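Side-chain contacts in ribose 5-phosphate isomerase (Giardia lamblia, PDB 3S5P), which probably interconverts ribose 5-phosphate and ribulose 5-phosphate in the pentose phosphate pathway: residues 33-38 against 135-140; 69-74 against 82-87. One frame throughout, in Å; residues are numbered along the deposited sequence.

In the fold
Both contacts belong to one three-layer alpha/beta/alpha domain built on a parallel sheet, and their centres lie about 14 Å apart. Contact 1 pairs helices 33-45 and 134-146 on one face of that sheet; contact 2 lays helix 65-75 against strand 81-86 on the other. Along the chain the order is 33-38, 69-74, 82-87, 135-140, which nests contact 2 within the loop closed by contact 1. The strand joins the two layers: V85, on the face turned from contact 2, meets L35 (CG1 to CD2, 3.5 Å). The same strand runs on into the sulfate-binding turn at G87, so the packing of both faces converges on the strand that leads to this anion site.

Contact 1 of 2, residues 33-38 against 135-140; sequences RDLRMF and EVAASI
L35 and A137 meet on the tightly packed flank of this helix pair, where CD1 of the leucine lies 4.0 Å from the alanine CB. The leucine's CB does not point straight at the other helix; the branch reaches across from the side because CG stands anti to the backbone N (chi1 -170°), and CD1 is the methyl that makes the touch. One turn further along, F38 comes from CB directly toward the partner helix and brings CE2 to 4.0 Å from CB of A138, an oblique approach to the ring. The two alanines are buried and present nothing bulkier than a methyl, so on this flank the reach across the gap comes from L35 and F38, each meeting one alanine methyl, with the short helical segments 10.6 Å apart at their axes. These are neighbouring helices on one face of the three-layer alpha/beta/alpha fold: A137 and A138 also touch L39 of helix 33-45, while I140 is turned to L125 and L127 of strand 124-128 beneath. Toward solvent the character of the contact changes. E135 starts with CB directed away from helix 33-45, but a bend in its chain (chi2 -61°) swings the carboxylate back to the rim of the F38 ring. OE2 sits near the ring plane, 3.9 Å from CZ, and the carboxylate stands almost upright to the ring, the planes 84° apart. An edge approach would probably favour the anion, since the ring's rim carries partial positive charge, yet the stronger hold on OE2 is its salt bridge to R42, which lies one turn beyond F38 on the same helix.

Contact 2 of 2, residues 69-74 against 82-87; sequences IGCEAV and CILVCG. With SO4 (sulfate ion), chain C.
C82 and L84, on the face of strand 81-86 turned toward helix 65-75, pack against G70, C71 and V74 in a helix-on-sheet layer of the alpha/beta fold. The helix belongs to the beta-alpha-beta crossover from strand 49-54 to strand 81-86 and runs almost antiparallel to the latter (173°), short-segment axes 8.0 Å apart. Close backbone approach depends on G70. Having no side chain, it admits L84 CD2 to 4.1 Å from its CA, and its carbonyl O rests 3.5 Å from C82 CB. Apolar side-chain contacts lie alongside. C82 chi1 (66°) sets SG between its backbone N and carbonyl carbon, turning the thiol to C71 SG and the G70 carbonyl. C71 SG lies 4.1 Å from C82 SG, a van der Waals contact of two thiols, and 4.3 Å from L84 CD1, splitting the leucine's methyls between glycine and cysteine. V74 CG2 meets C82 CB at 3.8 Å. C71 also touches A96, and L84 touches I92, both of helix 90-97. No polar bond joins helix and strand; at the strand's C-terminal end a sulfate, probably from the crystallisation liquor, is held by backbone amides of T88, G91 and I92. It probably marks the anion hole that stabilises the enediolate intermediate in RpiB relatives. C86 CB lies 3.4 Å from sulfate O3. G87 N adds a weak, bent hydrogen bond to sulfate O2, 3.1 Å long (N-H...O 122°).

Contact 1 of 2, residues 33-38 against 135-140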
ATOM      1  N   ARG A  33      11.912  -9.833  13.340  1.00 72.91           N
ATOM      2  CA  ARG A  33      13.320 -10.243  13.223  1.00 73.09           C
ATOM      3  C   ARG A  33      13.541 -11.584  12.499  1.00 71.87           C
ATOM      4  O   ARG A  33      14.422 -11.677  11.648  1.00 69.93           O
ATOM      5  CB  ARG A  33      14.027 -10.244  14.593  1.00 77.64           C
ATOM      6  N   ASP A  34      12.760 -12.608  12.840  1.00 73.75           N
ATOM      7  CA  ASP A  34      12.832 -13.901  12.147  1.00 73.53           C
ATOM      8  C   ASP A  34      12.666 -13.713  10.636  1.00 67.51           C
ATOM      9  O   ASP A  34      13.555 -14.054   9.872  1.00 66.74           O
ATOM     10  CB  ASP A  34      11.761 -14.881  12.649  1.00 76.18           C
ATOM     11  CG  ASP A  34      11.810 -15.099  14.143  1.00 83.70           C
ATOM     12  OD1 ASP A  34      12.020 -16.257  14.567  1.00 87.84           O
ATOM     13  OD2 ASP A  34      11.623 -14.112  14.886  1.00 86.18           O
ATOM     14  N   LEU A  35      11.531 -13.155  10.218  1.00 64.25           N
ATOM     15  CA  LEU A  35      11.285 -12.882   8.800  1.00 59.21           C
ATOM     16  C   LEU A  35      12.411 -12.055   8.175  1.00 56.28           C
ATOM     17  O   LEU A  35      12.912 -12.403   7.117  1.00 53.45           O
ATOM     18  CB  LEU A  35       9.912 -12.241   8.590  1.00 57.18           C
ATOM     19  CG  LEU A  35       9.463 -12.136   7.134  1.00 54.18           C
ATOM     20  CD1 LEU A  35       9.428 -13.519   6.441  1.00 53.89           C
ATOM     21  CD2 LEU A  35       8.125 -11.443   7.068  1.00 52.58           C
ATOM     22  N   ARG A  36      12.841 -10.999   8.866  1.00 57.56           N
ATOM     23  CA  ARG A  36      13.878 -10.102   8.330  1.00 56.07           C
ATOM     24  C   ARG A  36      15.154 -10.856   7.973  1.00 57.51           C
ATOM     25  O   ARG A  36      15.657 -10.746   6.840  1.00 53.91           O
ATOM     26  CB  ARG A  36      14.215  -8.963   9.293  1.00 57.33           C
ATOM     27  CG  ARG A  36      14.918  -7.841   8.554  1.00 56.10           C
ATOM     28  CD  ARG A  36      15.478  -6.762   9.438  1.00 57.12           C
ATOM     29  NE  ARG A  36      16.645  -7.227  10.180  1.00 61.35           N
ATOM     30  CZ  ARG A  36      16.689  -7.320  11.508  1.00 66.26           C
ATOM     31  NH1 ARG A  36      17.794  -7.755  12.101  1.00 71.22           N
ATOM     32  NH2 ARG A  36      15.634  -6.981  12.248  1.00 65.19           N
ATOM     33  N   MET A  37      15.630 -11.634   8.952  1.00 61.74           N
ATOM     34  CA  MET A  37      16.827 -12.468   8.844  1.00 65.67           C
ATOM     35  C   MET A  37      16.707 -13.497   7.752  1.00 63.58           C
ATOM     36  O   MET A  37      17.654 -13.747   7.000  1.00 64.30           O
ATOM     37  CB  MET A  37      17.072 -13.210  10.162  1.00 71.87           C
ATOM     38  CG  MET A  37      17.295 -12.303  11.325  1.00 76.94           C
ATOM     39  SD  MET A  37      19.042 -11.987  11.470  1.00 88.67           S
ATOM     40  CE  MET A  37      19.484 -13.329  12.587  1.00 89.78           C
ATOM     41  N   PHE A  38      15.536 -14.113   7.703  1.00 61.89           N
ATOM     42  CA  PHE A  38      15.230 -15.106   6.703  1.00 60.51           C
ATOM     43  C   PHE A  38      15.316 -14.470   5.291  1.00 56.42           C
ATOM     44  O   PHE A  38      16.010 -14.992   4.417  1.00 56.83           O
ATOM     45  CB  PHE A  38      13.854 -15.701   7.024  1.00 60.10           C
ATOM     46  CG  PHE A  38      13.299 -16.562   5.952  1.00 58.60           C
ATOM     47  CD1 PHE A  38      13.671 -17.899   5.858  1.00 61.05           C
ATOM     48  CD2 PHE A  38      12.387 -16.043   5.037  1.00 52.66           C
ATOM     49  CE1 PHE A  38      13.164 -18.705   4.864  1.00 59.16           C
ATOM     50  CE2 PHE A  38      11.862 -16.840   4.037  1.00 52.10           C
ATOM     51  CZ  PHE A  38      12.253 -18.173   3.942  1.00 55.23           C
ATOM     52  N   GLU A 135       7.468 -17.906   2.836  1.00 39.63           N
ATOM     53  CA  GLU A 135       7.814 -18.269   1.460  1.00 39.69           C
ATOM     54  C   GLU A 135       7.185 -17.306   0.471  1.00 37.59           C
ATOM     55  O   GLU A 135       7.792 -16.968  -0.521  1.00 37.98           O
ATOM     56  CB  GLU A 135       7.490 -19.740   1.126  1.00 40.00           C
ATOM     57  CG  GLU A 135       8.358 -20.769   1.865  1.00 44.06           C
ATOM     58  CD  GLU A 135       9.854 -20.674   1.570  1.00 46.32           C
ATOM     59  OE1 GLU A 135      10.264 -20.006   0.616  1.00 46.40           O
ATOM     60  OE2 GLU A 135      10.648 -21.289   2.299  1.00 51.63           O
ATOM     61  N   VAL A 136       5.984 -16.840   0.763  1.00 37.04           N
ATOM     62  CA  VAL A 136       5.340 -15.816  -0.069  1.00 35.12           C
ATOM     63  C   VAL A 136       6.077 -14.487   0.061  1.00 34.82           C
ATOM     64  O   VAL A 136       6.241 -13.770  -0.925  1.00 35.31           O
ATOM     65  CB  VAL A 136       3.827 -15.670   0.278  1.00 35.38           C
ATOM     66  CG1 VAL A 136       3.174 -14.477  -0.418  1.00 31.29           C
ATOM     67  CG2 VAL A 136       3.087 -16.929  -0.083  1.00 33.86           C
ATOM     68  N   ALA A 137       6.533 -14.157   1.268  1.00 35.51           N
ATOM     69  CA  ALA A 137       7.278 -12.937   1.492  1.00 35.09           C
ATOM     70  C   ALA A 137       8.595 -12.979   0.705  1.00 35.91           C
ATOM     71  O   ALA A 137       9.007 -11.982   0.129  1.00 35.05           O
ATOM     72  CB  ALA A 137       7.549 -12.749   2.986  1.00 36.52           C
ATOM     73  N   ALA A 138       9.263 -14.134   0.691  1.00 37.18           N
ATOM     74  CA  ALA A 138      10.513 -14.270  -0.077  1.00 38.02           C
ATOM     75  C   ALA A 138      10.264 -14.176  -1.579  1.00 37.46           C
ATOM     76  O   ALA A 138      11.087 -13.655  -2.315  1.00 37.76           O
ATOM     77  CB  ALA A 138      11.250 -15.586   0.277  1.00 39.50           C
ATOM     78  N   SER A 139       9.130 -14.665  -2.061  1.00 38.38           N
ATOM     79  CA  SER A 139       8.943 -14.631  -3.532  1.00 38.92           C
ATOM     80  C   SER A 139       8.492 -13.259  -3.998  1.00 37.28           C
ATOM     81  O   SER A 139       8.761 -12.897  -5.125  1.00 38.85           O
ATOM     82  CB  SER A 139       8.054 -15.768  -4.053  1.00 40.20           C
ATOM     83  OG  SER A 139       6.693 -15.512  -3.857  1.00 40.10           O
ATOM     84  N   ILE A 140       7.871 -12.488  -3.098  1.00 36.49           N
ATOM     85  CA  ILE A 140       7.527 -11.071  -3.299  1.00 34.97           C
ATOM     86  C   ILE A 140       8.795 -10.228  -3.363  1.00 36.00           C
ATOM     87  O   ILE A 140       8.983  -9.408  -4.303  1.00 35.91           O
ATOM     88  CB  ILE A 140       6.589 -10.547  -2.152  1.00 34.42           C
ATOM     89  CG1 ILE A 140       5.201 -11.208  -2.247  1.00 34.18           C
ATOM     90  CG2 ILE A 140       6.411  -9.040  -2.224  1.00 33.15           C
ATOM     91  CD1 ILE A 140       4.303 -10.926  -1.060  1.00 30.73           C
TER

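Contact 2 of 2, residues 69-74 against 82-87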
ATOM      1  N   ILE A  69      14.648   4.903   9.679  1.00 66.99           N
ATOM      2  CA  ILE A  69      15.994   4.350   9.493  1.00 65.75           C
ATOM      3  C   ILE A  69      16.170   3.605   8.161  1.00 60.80           C
ATOM      4  O   ILE A  69      17.123   3.865   7.426  1.00 58.90           O
ATOM      5  CB  ILE A  69      16.422   3.465  10.718  1.00 70.43           C
ATOM      6  CG1 ILE A  69      16.754   4.347  11.926  1.00 75.25           C
ATOM      7  CG2 ILE A  69      17.617   2.560  10.393  1.00 69.43           C
ATOM      8  CD1 ILE A  69      16.638   3.625  13.247  1.00 82.73           C
ATOM      9  N   GLY A  70      15.258   2.688   7.850  1.00 58.92           N
ATOM     10  CA  GLY A  70      15.283   1.997   6.559  1.00 55.13           C
ATOM     11  C   GLY A  70      15.253   2.987   5.406  1.00 53.07           C
ATOM     12  O   GLY A  70      16.065   2.914   4.477  1.00 52.75           O
ATOM     13  N   CYS A  71      14.336   3.943   5.483  1.00 52.50           N
ATOM     14  CA  CYS A  71      14.103   4.833   4.358  1.00 50.33           C
ATOM     15  C   CYS A  71      15.281   5.749   4.160  1.00 51.04           C
ATOM     16  O   CYS A  71      15.589   6.124   3.027  1.00 49.62           O
ATOM     17  CB  CYS A  71      12.807   5.623   4.529  1.00 50.60           C
ATOM     18  SG  CYS A  71      11.383   4.533   4.400  1.00 48.91           S
ATOM     19  N   GLU A  72      15.969   6.071   5.256  1.00 53.09           N
ATOM     20  CA  GLU A  72      17.051   7.043   5.187  1.00 54.60           C
ATOM     21  C   GLU A  72      18.279   6.466   4.486  1.00 54.22           C
ATOM     22  O   GLU A  72      19.126   7.213   3.956  1.00 55.72           O
ATOM     23  CB  GLU A  72      17.397   7.575   6.586  1.00 58.60           C
ATOM     24  CG  GLU A  72      16.397   8.610   7.129  1.00 61.53           C
ATOM     25  CD  GLU A  72      16.645   8.995   8.607  1.00 69.09           C
ATOM     26  OE1 GLU A  72      17.543   8.410   9.268  1.00 71.91           O
ATOM     27  OE2 GLU A  72      15.920   9.888   9.112  1.00 71.43           O
ATOM     28  N   ALA A  73      18.391   5.136   4.491  1.00 52.91           N
ATOM     29  CA  ALA A  73      19.468   4.464   3.737  1.00 52.45           C
ATOM     30  C   ALA A  73      19.245   4.705   2.219  1.00 49.58           C
ATOM     31  O   ALA A  73      20.192   4.831   1.446  1.00 51.39           O
ATOM     32  CB  ALA A  73      19.489   2.973   4.055  1.00 51.38           C
ATOM     33  N   VAL A  74      17.987   4.778   1.821  1.00 45.84           N
ATOM     34  CA  VAL A  74      17.630   5.004   0.426  1.00 44.29           C
ATOM     35  C   VAL A  74      17.795   6.480   0.077  1.00 45.65           C
ATOM     36  O   VAL A  74      18.431   6.811  -0.919  1.00 47.33           O
ATOM     37  CB  VAL A  74      16.186   4.530   0.140  1.00 41.82           C
ATOM     38  CG1 VAL A  74      15.752   4.892  -1.294  1.00 40.44           C
ATOM     39  CG2 VAL A  74      16.090   3.032   0.381  1.00 39.54           C
ATOM     40  N   CYS A  82      14.841  -0.333   0.225  1.00 41.91           N
ATOM     41  CA  CYS A  82      14.776  -0.850   1.587  1.00 42.58           C
ATOM     42  C   CYS A  82      13.581  -1.758   1.766  1.00 41.23           C
ATOM     43  O   CYS A  82      12.511  -1.538   1.181  1.00 41.29           O
ATOM     44  CB  CYS A  82      14.785   0.269   2.628  1.00 43.49           C
ATOM     45  SG  CYS A  82      13.316   1.337   2.601  1.00 44.88           S
ATOM     46  N   ILE A  83      13.776  -2.819   2.541  1.00 41.18           N
ATOM     47  CA  ILE A  83      12.718  -3.783   2.804  1.00 39.61           C
ATOM     48  C   ILE A  83      12.325  -3.618   4.262  1.00 40.71           C
ATOM     49  O   ILE A  83      13.179  -3.661   5.123  1.00 41.05           O
ATOM     50  CB  ILE A  83      13.198  -5.223   2.587  1.00 40.08           C
ATOM     51  CG1 ILE A  83      13.991  -5.332   1.276  1.00 38.69           C
ATOM     52  CG2 ILE A  83      11.995  -6.231   2.726  1.00 38.79           C
ATOM     53  CD1 ILE A  83      13.202  -4.834  -0.008  1.00 32.43           C
ATOM     54  N   LEU A  84      11.028  -3.451   4.515  1.00 40.11           N
ATOM     55  CA  LEU A  84      10.546  -3.169   5.838  1.00 40.99           C
ATOM     56  C   LEU A  84       9.538  -4.215   6.324  1.00 41.59           C
ATOM     57  O   LEU A  84       8.412  -4.286   5.836  1.00 40.09           O
ATOM     58  CB  LEU A  84       9.937  -1.776   5.852  1.00 40.73           C
ATOM     59  CG  LEU A  84      10.793  -0.614   5.377  1.00 40.39           C
ATOM     60  CD1 LEU A  84       9.885   0.573   5.190  1.00 42.29           C
ATOM     61  CD2 LEU A  84      11.925  -0.299   6.347  1.00 43.21           C
ATOM     62  N   VAL A  85       9.974  -5.030   7.285  1.00 43.72           N
ATOM     63  CA  VAL A  85       9.154  -6.074   7.897  1.00 44.34           C
ATOM     64  C   VAL A  85       8.421  -5.509   9.113  1.00 46.48           C
ATOM     65  O   VAL A  85       9.015  -5.066  10.099  1.00 46.86           O
ATOM     66  CB  VAL A  85      10.009  -7.296   8.264  1.00 45.45           C
ATOM     67  CG1 VAL A  85       9.140  -8.478   8.721  1.00 44.32           C
ATOM     68  CG2 VAL A  85      10.889  -7.692   7.054  1.00 45.18           C
ATOM     69  N   CYS A  86       7.103  -5.532   9.013  1.00 47.32           N
ATOM     70  CA  CYS A  86       6.212  -4.895   9.978  1.00 49.80           C
ATOM     71  C   CYS A  86       5.150  -5.900  10.511  1.00 49.37           C
ATOM     72  O   CYS A  86       5.243  -7.109  10.263  1.00 49.67           O
ATOM     73  CB  CYS A  86       5.513  -3.740   9.241  1.00 49.57           C
ATOM     74  SG  CYS A  86       6.522  -2.847   7.917  1.00 54.77           S
ATOM     75  N   GLY A  87       4.140  -5.407  11.227  1.00 48.93           N
ATOM     76  CA  GLY A  87       3.030  -6.254  11.665  1.00 47.89           C
ATOM     77  C   GLY A  87       2.147  -6.586  10.459  1.00 45.88           C
ATOM     78  O   GLY A  87       2.113  -7.725  10.012  1.00 45.94           O
TER
HETATM   79  S   SO4 C 146       2.243  -1.638  10.945  1.00 54.93           S
HETATM   80  O1  SO4 C 146       0.880  -1.063  11.068  1.00 50.55           O
HETATM   81  O2  SO4 C 146       2.136  -3.064  11.298  1.00 54.97           O
HETATM   82  O3  SO4 C 146       2.991  -1.566   9.668  1.00 51.22           O
HETATM   83  O4  SO4 C 146       3.088  -0.895  11.897  1.00 57.87           O